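Local coordinates for RNA-dependent RNA polymerase (Farallon virus, PDB 6DX5), which carries at its N-terminus a viral OTU domain, probably a deubiquitinating cysteine protease, within a larger protein thought to act as an RNA-directed RNA polymerase, at residues I4-F9 and T139-N144; H72-V77 and A129-S134. All coordinates share one frame; numbering follows the deposited sequence.

Contact 1 (I4-F9 and T139-N144); sequences INWQLF and TIVIWN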
loop_
_atom_site.group_PDB
_atom_site.type_symbol
_atom_site.label_atom_id
_atom_site.label_comp_id
_atom_site.label_asym_id
_atom_site.label_seq_id
_atom_site.Cartn_x
_atom_site.Cartn_y
_atom_site.Cartn_z
ATOM N N ILE A 4 13.613 -10.377 12.095
ATOM C CA ILE A 4 13.199 -9.278 11.234
ATOM C C ILE A 4 12.608 -8.173 12.098
ATOM O O ILE A 4 11.843 -8.453 13.031
ATOM C CB ILE A 4 12.163 -9.769 10.202
ATOM C CG1 ILE A 4 12.722 -10.949 9.391
ATOM C CG2 ILE A 4 11.622 -8.611 9.363
ATOM C CD1 ILE A 4 11.634 -11.886 8.908
ATOM N N ASN A 5 12.939 -6.920 11.791
ATOM C CA ASN A 5 12.364 -5.807 12.529
ATOM C C ASN A 5 11.207 -5.229 11.714
ATOM O O ASN A 5 11.384 -4.736 10.596
ATOM C CB ASN A 5 13.421 -4.765 12.909
ATOM C CG ASN A 5 13.568 -3.664 11.896
ATOM O OD1 ASN A 5 12.921 -2.614 12.002
ATOM N ND2 ASN A 5 14.422 -3.884 10.906
ATOM N N TRP A 6 10.018 -5.347 12.272
ATOM C CA TRP A 6 8.781 -4.950 11.641
ATOM C C TRP A 6 8.444 -3.526 12.056
ATOM O O TRP A 6 8.549 -3.186 13.239
ATOM C CB TRP A 6 7.677 -5.918 12.065
ATOM C CG TRP A 6 7.875 -7.305 11.536
ATOM C CD1 TRP A 6 8.321 -8.420 12.222
ATOM C CD2 TRP A 6 7.641 -7.726 10.191
ATOM N NE1 TRP A 6 8.382 -9.509 11.376
ATOM C CE2 TRP A 6 7.968 -9.119 10.125
ATOM C CE3 TRP A 6 7.173 -7.073 9.041
ATOM C CZ2 TRP A 6 7.854 -9.859 8.947
ATOM C CZ3 TRP A 6 7.090 -7.796 7.863
ATOM C CH2 TRP A 6 7.440 -9.185 7.818
ATOM N N GLN A 7 8.072 -2.691 11.086
ATOM C CA GLN A 7 7.640 -1.321 11.337
ATOM C C GLN A 7 6.127 -1.259 11.228
ATOM O O GLN A 7 5.562 -1.754 10.240
ATOM C CB GLN A 7 8.265 -0.341 10.340
ATOM C CG GLN A 7 9.792 -0.287 10.396
ATOM C CD GLN A 7 10.312 0.269 11.724
ATOM O OE1 GLN A 7 10.146 1.461 12.038
ATOM N NE2 GLN A 7 10.934 -0.608 12.524
ATOM N N LEU A 8 5.468 -0.663 12.229
ATOM C CA LEU A 8 4.028 -0.485 12.116
ATOM C C LEU A 8 3.736 0.400 10.914
ATOM O O LEU A 8 4.432 1.381 10.635
ATOM C CB LEU A 8 3.418 0.106 13.395
ATOM C CG LEU A 8 1.893 -0.088 13.506
ATOM C CD1 LEU A 8 1.456 -1.494 13.941
ATOM C CD2 LEU A 8 1.321 0.906 14.452
ATOM N N PHE A 9 2.720 0.032 10.179
ATOM C CA PHE A 9 2.443 0.629 8.887
ATOM C C PHE A 9 0.966 0.946 8.727
ATOM O O PHE A 9 0.597 1.707 7.833
ATOM C CB PHE A 9 2.921 -0.363 7.817
ATOM C CG PHE A 9 2.744 0.074 6.406
ATOM C CD1 PHE A 9 3.458 1.135 5.891
ATOM C CD2 PHE A 9 1.924 -0.656 5.559
ATOM C CE1 PHE A 9 3.317 1.501 4.557
ATOM C CE2 PHE A 9 1.772 -0.304 4.240
ATOM C CZ PHE A 9 2.468 0.775 3.731
ATOM N N THR A 139 -1.876 -14.432 11.574
ATOM C CA THR A 139 -0.957 -13.549 10.891
ATOM C C THR A 139 -0.752 -14.020 9.455
ATOM O O THR A 139 -0.453 -15.206 9.206
ATOM C CB THR A 139 0.354 -13.497 11.657
ATOM O OG1 THR A 139 0.059 -12.973 12.953
ATOM C CG2 THR A 139 1.361 -12.571 10.971
ATOM N N ILE A 140 -0.895 -13.097 8.512
ATOM C CA ILE A 140 -0.642 -13.395 7.105
ATOM C C ILE A 140 0.508 -12.510 6.658
ATOM O O ILE A 140 0.480 -11.289 6.894
ATOM C CB ILE A 140 -1.896 -13.170 6.236
ATOM C CG1 ILE A 140 -2.984 -14.062 6.718
ATOM C CG2 ILE A 140 -1.624 -13.520 4.725
ATOM C CD1 ILE A 140 -4.388 -13.723 6.114
ATOM N N VAL A 141 1.519 -13.123 6.029
ATOM C CA VAL A 141 2.672 -12.403 5.513
ATOM C C VAL A 141 2.615 -12.443 3.997
ATOM O O VAL A 141 2.443 -13.512 3.421
ATOM C CB VAL A 141 3.980 -13.023 6.021
ATOM C CG1 VAL A 141 5.119 -12.230 5.552
ATOM C CG2 VAL A 141 3.945 -13.115 7.562
ATOM N N ILE A 142 2.750 -11.281 3.349
ATOM C CA ILE A 142 2.737 -11.180 1.893
ATOM C C ILE A 142 4.147 -10.806 1.458
ATOM O O ILE A 142 4.635 -9.720 1.783
ATOM C CB ILE A 142 1.745 -10.136 1.371
ATOM C CG1 ILE A 142 0.350 -10.287 2.000
ATOM C CG2 ILE A 142 1.689 -10.224 -0.170
ATOM C CD1 ILE A 142 -0.401 -11.411 1.463
ATOM N N TRP A 143 4.810 -11.686 0.728
ATOM C CA TRP A 143 6.159 -11.419 0.242
ATOM C C TRP A 143 6.048 -11.023 -1.230
ATOM O O TRP A 143 5.632 -11.835 -2.064
ATOM C CB TRP A 143 7.067 -12.654 0.386
ATOM C CG TRP A 143 7.214 -13.218 1.758
ATOM C CD1 TRP A 143 6.349 -14.067 2.389
ATOM C CD2 TRP A 143 8.262 -12.928 2.696
ATOM N NE1 TRP A 143 6.808 -14.350 3.654
ATOM C CE2 TRP A 143 7.976 -13.658 3.867
ATOM C CE3 TRP A 143 9.418 -12.135 2.650
ATOM C CZ2 TRP A 143 8.799 -13.610 5.013
ATOM C CZ3 TRP A 143 10.259 -12.102 3.785
ATOM C CH2 TRP A 143 9.918 -12.809 4.956
ATOM N N ASN A 144 6.403 -9.793 -1.548
ATOM C CA ASN A 144 6.378 -9.349 -2.927
ATOM C C ASN A 144 7.742 -9.642 -3.535
ATOM O O ASN A 144 8.763 -9.123 -3.062
ATOM C CB ASN A 144 6.056 -7.850 -3.000
ATOM C CG ASN A 144 4.760 -7.502 -2.290
ATOM O OD1 ASN A 144 4.770 -6.907 -1.198
ATOM N ND2 ASN A 144 3.657 -7.939 -2.848
#

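Contact 2 (H72-V77 and A129-S134); sequences HGAKGV and AEMLAS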
loop_
_atom_site.group_PDB
_atom_site.type_symbol
_atom_site.label_atom_id
_atom_site.label_comp_id
_atom_site.label_asym_id
_atom_site.label_seq_id
_atom_site.Cartn_x
_atom_site.Cartn_y
_atom_site.Cartn_z
ATOM N N HIS A 72 -9.627 -1.487 6.956
ATOM C CA HIS A 72 -9.005 -0.201 6.671
ATOM C C HIS A 72 -8.618 -0.073 5.209
ATOM O O HIS A 72 -8.853 0.974 4.603
ATOM C CB HIS A 72 -7.811 0.008 7.584
ATOM C CG HIS A 72 -8.212 0.084 9.010
ATOM N ND1 HIS A 72 -8.767 1.224 9.560
ATOM C CD2 HIS A 72 -8.226 -0.855 9.982
ATOM C CE1 HIS A 72 -9.063 0.997 10.828
ATOM N NE2 HIS A 72 -8.739 -0.257 11.110
ATOM N N GLY A 73 -8.031 -1.122 4.621
ATOM C CA GLY A 73 -7.648 -1.038 3.219
ATOM C C GLY A 73 -8.857 -0.807 2.321
ATOM O O GLY A 73 -8.900 0.146 1.546
ATOM N N ALA A 74 -9.877 -1.666 2.432
ATOM C CA ALA A 74 -10.996 -1.550 1.501
ATOM C C ALA A 74 -11.846 -0.307 1.787
ATOM O O ALA A 74 -12.270 0.385 0.850
ATOM C CB ALA A 74 -11.853 -2.816 1.542
ATOM N N LYS A 75 -12.091 0.010 3.066
ATOM C CA LYS A 75 -12.980 1.125 3.376
ATOM C C LYS A 75 -12.373 2.437 2.939
ATOM O O LYS A 75 -13.106 3.369 2.603
ATOM C CB LYS A 75 -13.340 1.169 4.880
ATOM C CG LYS A 75 -12.367 2.015 5.737
ATOM C CD LYS A 75 -12.777 1.992 7.177
ATOM C CE LYS A 75 -11.766 2.742 8.034
ATOM N NZ LYS A 75 -12.397 2.937 9.362
ATOM N N GLY A 76 -11.051 2.548 2.934
ATOM C CA GLY A 76 -10.449 3.761 2.415
ATOM C C GLY A 76 -10.933 4.039 1.012
ATOM O O GLY A 76 -11.280 5.172 0.674
ATOM N N VAL A 77 -11.035 2.995 0.193
ATOM C CA VAL A 77 -11.443 3.184 -1.201
ATOM C C VAL A 77 -12.957 3.375 -1.299
ATOM O O VAL A 77 -13.427 4.416 -1.794
ATOM C CB VAL A 77 -10.958 2.008 -2.075
ATOM C CG1 VAL A 77 -11.436 2.182 -3.520
ATOM C CG2 VAL A 77 -9.407 1.863 -1.955
ATOM N N ALA A 129 -6.635 -10.016 2.724
ATOM C CA ALA A 129 -5.660 -10.458 3.733
ATOM C C ALA A 129 -5.920 -9.772 5.082
ATOM O O ALA A 129 -5.876 -10.407 6.138
ATOM C CB ALA A 129 -4.220 -10.168 3.279
ATOM N N GLU A 130 -6.173 -8.476 5.066
ATOM C CA GLU A 130 -6.438 -7.785 6.305
ATOM C C GLU A 130 -7.678 -8.355 6.997
ATOM O O GLU A 130 -7.713 -8.498 8.231
ATOM C CB GLU A 130 -6.605 -6.301 6.003
ATOM C CG GLU A 130 -7.126 -5.505 7.137
ATOM C CD GLU A 130 -7.152 -3.992 6.860
ATOM O OE1 GLU A 130 -7.304 -3.563 5.673
ATOM O OE2 GLU A 130 -6.965 -3.226 7.871
ATOM N N MET A 131 -8.720 -8.661 6.220
ATOM C CA MET A 131 -9.969 -9.150 6.802
ATOM C C MET A 131 -9.758 -10.517 7.425
ATOM O O MET A 131 -10.197 -10.772 8.556
ATOM C CB MET A 131 -11.028 -9.214 5.704
ATOM C CG MET A 131 -11.376 -7.780 5.139
ATOM S SD MET A 131 -12.466 -7.947 3.733
ATOM C CE MET A 131 -12.434 -6.215 3.058
ATOM N N LEU A 132 -9.091 -11.411 6.669
ATOM C CA LEU A 132 -8.867 -12.773 7.114
ATOM C C LEU A 132 -8.026 -12.790 8.379
ATOM O O LEU A 132 -8.281 -13.591 9.279
ATOM C CB LEU A 132 -8.150 -13.537 6.007
ATOM C CG LEU A 132 -9.054 -13.815 4.808
ATOM C CD1 LEU A 132 -8.182 -14.412 3.647
ATOM C CD2 LEU A 132 -10.120 -14.828 5.311
ATOM N N ALA A 133 -7.001 -11.921 8.455
ATOM C CA ALA A 133 -6.136 -11.901 9.625
ATOM C C ALA A 133 -6.936 -11.563 10.881
ATOM O O ALA A 133 -6.799 -12.237 11.913
ATOM C CB ALA A 133 -5.003 -10.887 9.433
ATOM N N SER A 134 -7.829 -10.567 10.786
ATOM C CA SER A 134 -8.673 -10.223 11.922
ATOM C C SER A 134 -9.771 -11.256 12.121
ATOM O O SER A 134 -10.057 -11.653 13.254
ATOM C CB SER A 134 -9.283 -8.836 11.724
ATOM O OG SER A 134 -8.268 -7.852 11.651
HETATM O O HOH W 1 -9.374 -4.145 4.299
#

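Contact 1 (I4-F9 and T139-N144)
A thin apolar contact joins Ile-4 and Trp-6, in the chain leading into edge strand 7-10, to Val-141 and Trp-143 of the inner strand 140-145. The two strands belong to the same mixed sheet but are not neighbours: strands 13-16 and 151-157 run between them, and the CA atoms of Trp-6 and Val-141 are 11.4 Å apart. The gap is bridged mainly by the long side chains of Ile-4 and Trp-6. With CG anti to its carbonyl carbon (chi1 -67°), Trp-6 sends the six-membered end of its indole inward until CH2 lies 4.4 Å from Val-141 CG1, an oblique approach. Ile-4 lays CG2 over a face of the Trp-6 ring, 3.7 Å above its plane near the rim, while its other branch extends so that CD1 meets the edge of Trp-143 at CH2, also at 4.4 Å. Val-141 CG1 rests in turn over a face of Trp-143. Valine suits this inner position, being short enough to sit between two indoles. Val-154 of strand 151-157 packs against Trp-6, Val-141 and Trp-143, and Trp-143 NE1, the polar edge of a buried indole, is hydrogen-bonded to Asn-167 OD1. What the segments share is loose apolar packing, driven by burial of hydrocarbon and ring surface, with no directional bond.

Contact 2 (H72-V77 and A129-S134)
Helices 72-77 and 129-134 pass at an axis distance of 9.9 Å, with 137° between their directions, and come closest where the CA atoms of Gly-73 and Glu-130 stand 7.5 Å apart. Glu-130 crosses the gap. Its CG is anti to the backbone N (chi1 169°) and the chain stays extended beyond it, which delivers the carboxylate to the opening turn of helix 72-86. There the Gly-73 N donates to OE1 at 2.8 Å, a nearly straight bond (164°) on the syn lone pair. Glycine suits this place because a beta carbon here would crowd the same oxygen. The same OE1 accepts from a water, 2.6 Å away, that itself accepts from Ala-74 N, so two successive amides are served by one oxygen, one directly and one through water. This is an acidic side chain at a helix N-terminus, where the first-turn amides, which have no partner within the helix, and the helix dipole would probably stabilise its negative charge; here it ties together two helices of the OTU domain. The other oxygen, OE2, lies in the plane of the His-72 ring at its edge, 3.4 Å from CD2. The ring also meets Tyr-80 of the second subunit edge-to-face. Met-131, extended beyond CG, brings CE to 3.8 Å from Ala-74 CB; a long, flexible thioether suits so short a partner. Tyr-63 and Ala-64 of helix 53-66 also pack on Met-131.

In the fold
The centres of contacts 1 and 2 lie 15 Å apart, one within the sheet and the other among the helices, yet the two are directly joined. Helix 126-136 leads into strand 140-145, and Ile-140 folds back on it: its CD1 is 3.6 Å from Ala-129 O and 3.8 Å from Leu-132 CB. Phe-157 of strand 151-157 packs on Ala-129, Glu-130 and Ala-133, adding a second sheet-to-helix link. Val-141 of contact 1 packs on Ala-165, which lines one dithiothreitol pocket, and Ala-74's side chain in contact 2 is about 5 Å from a bound molecule, probably from the crystallisation liquor. Leu-8 packs on Arg-81 of the second subunit, and Val-77 on its Phe-9, so segment 72-77 meets the other copy's segment 4-9.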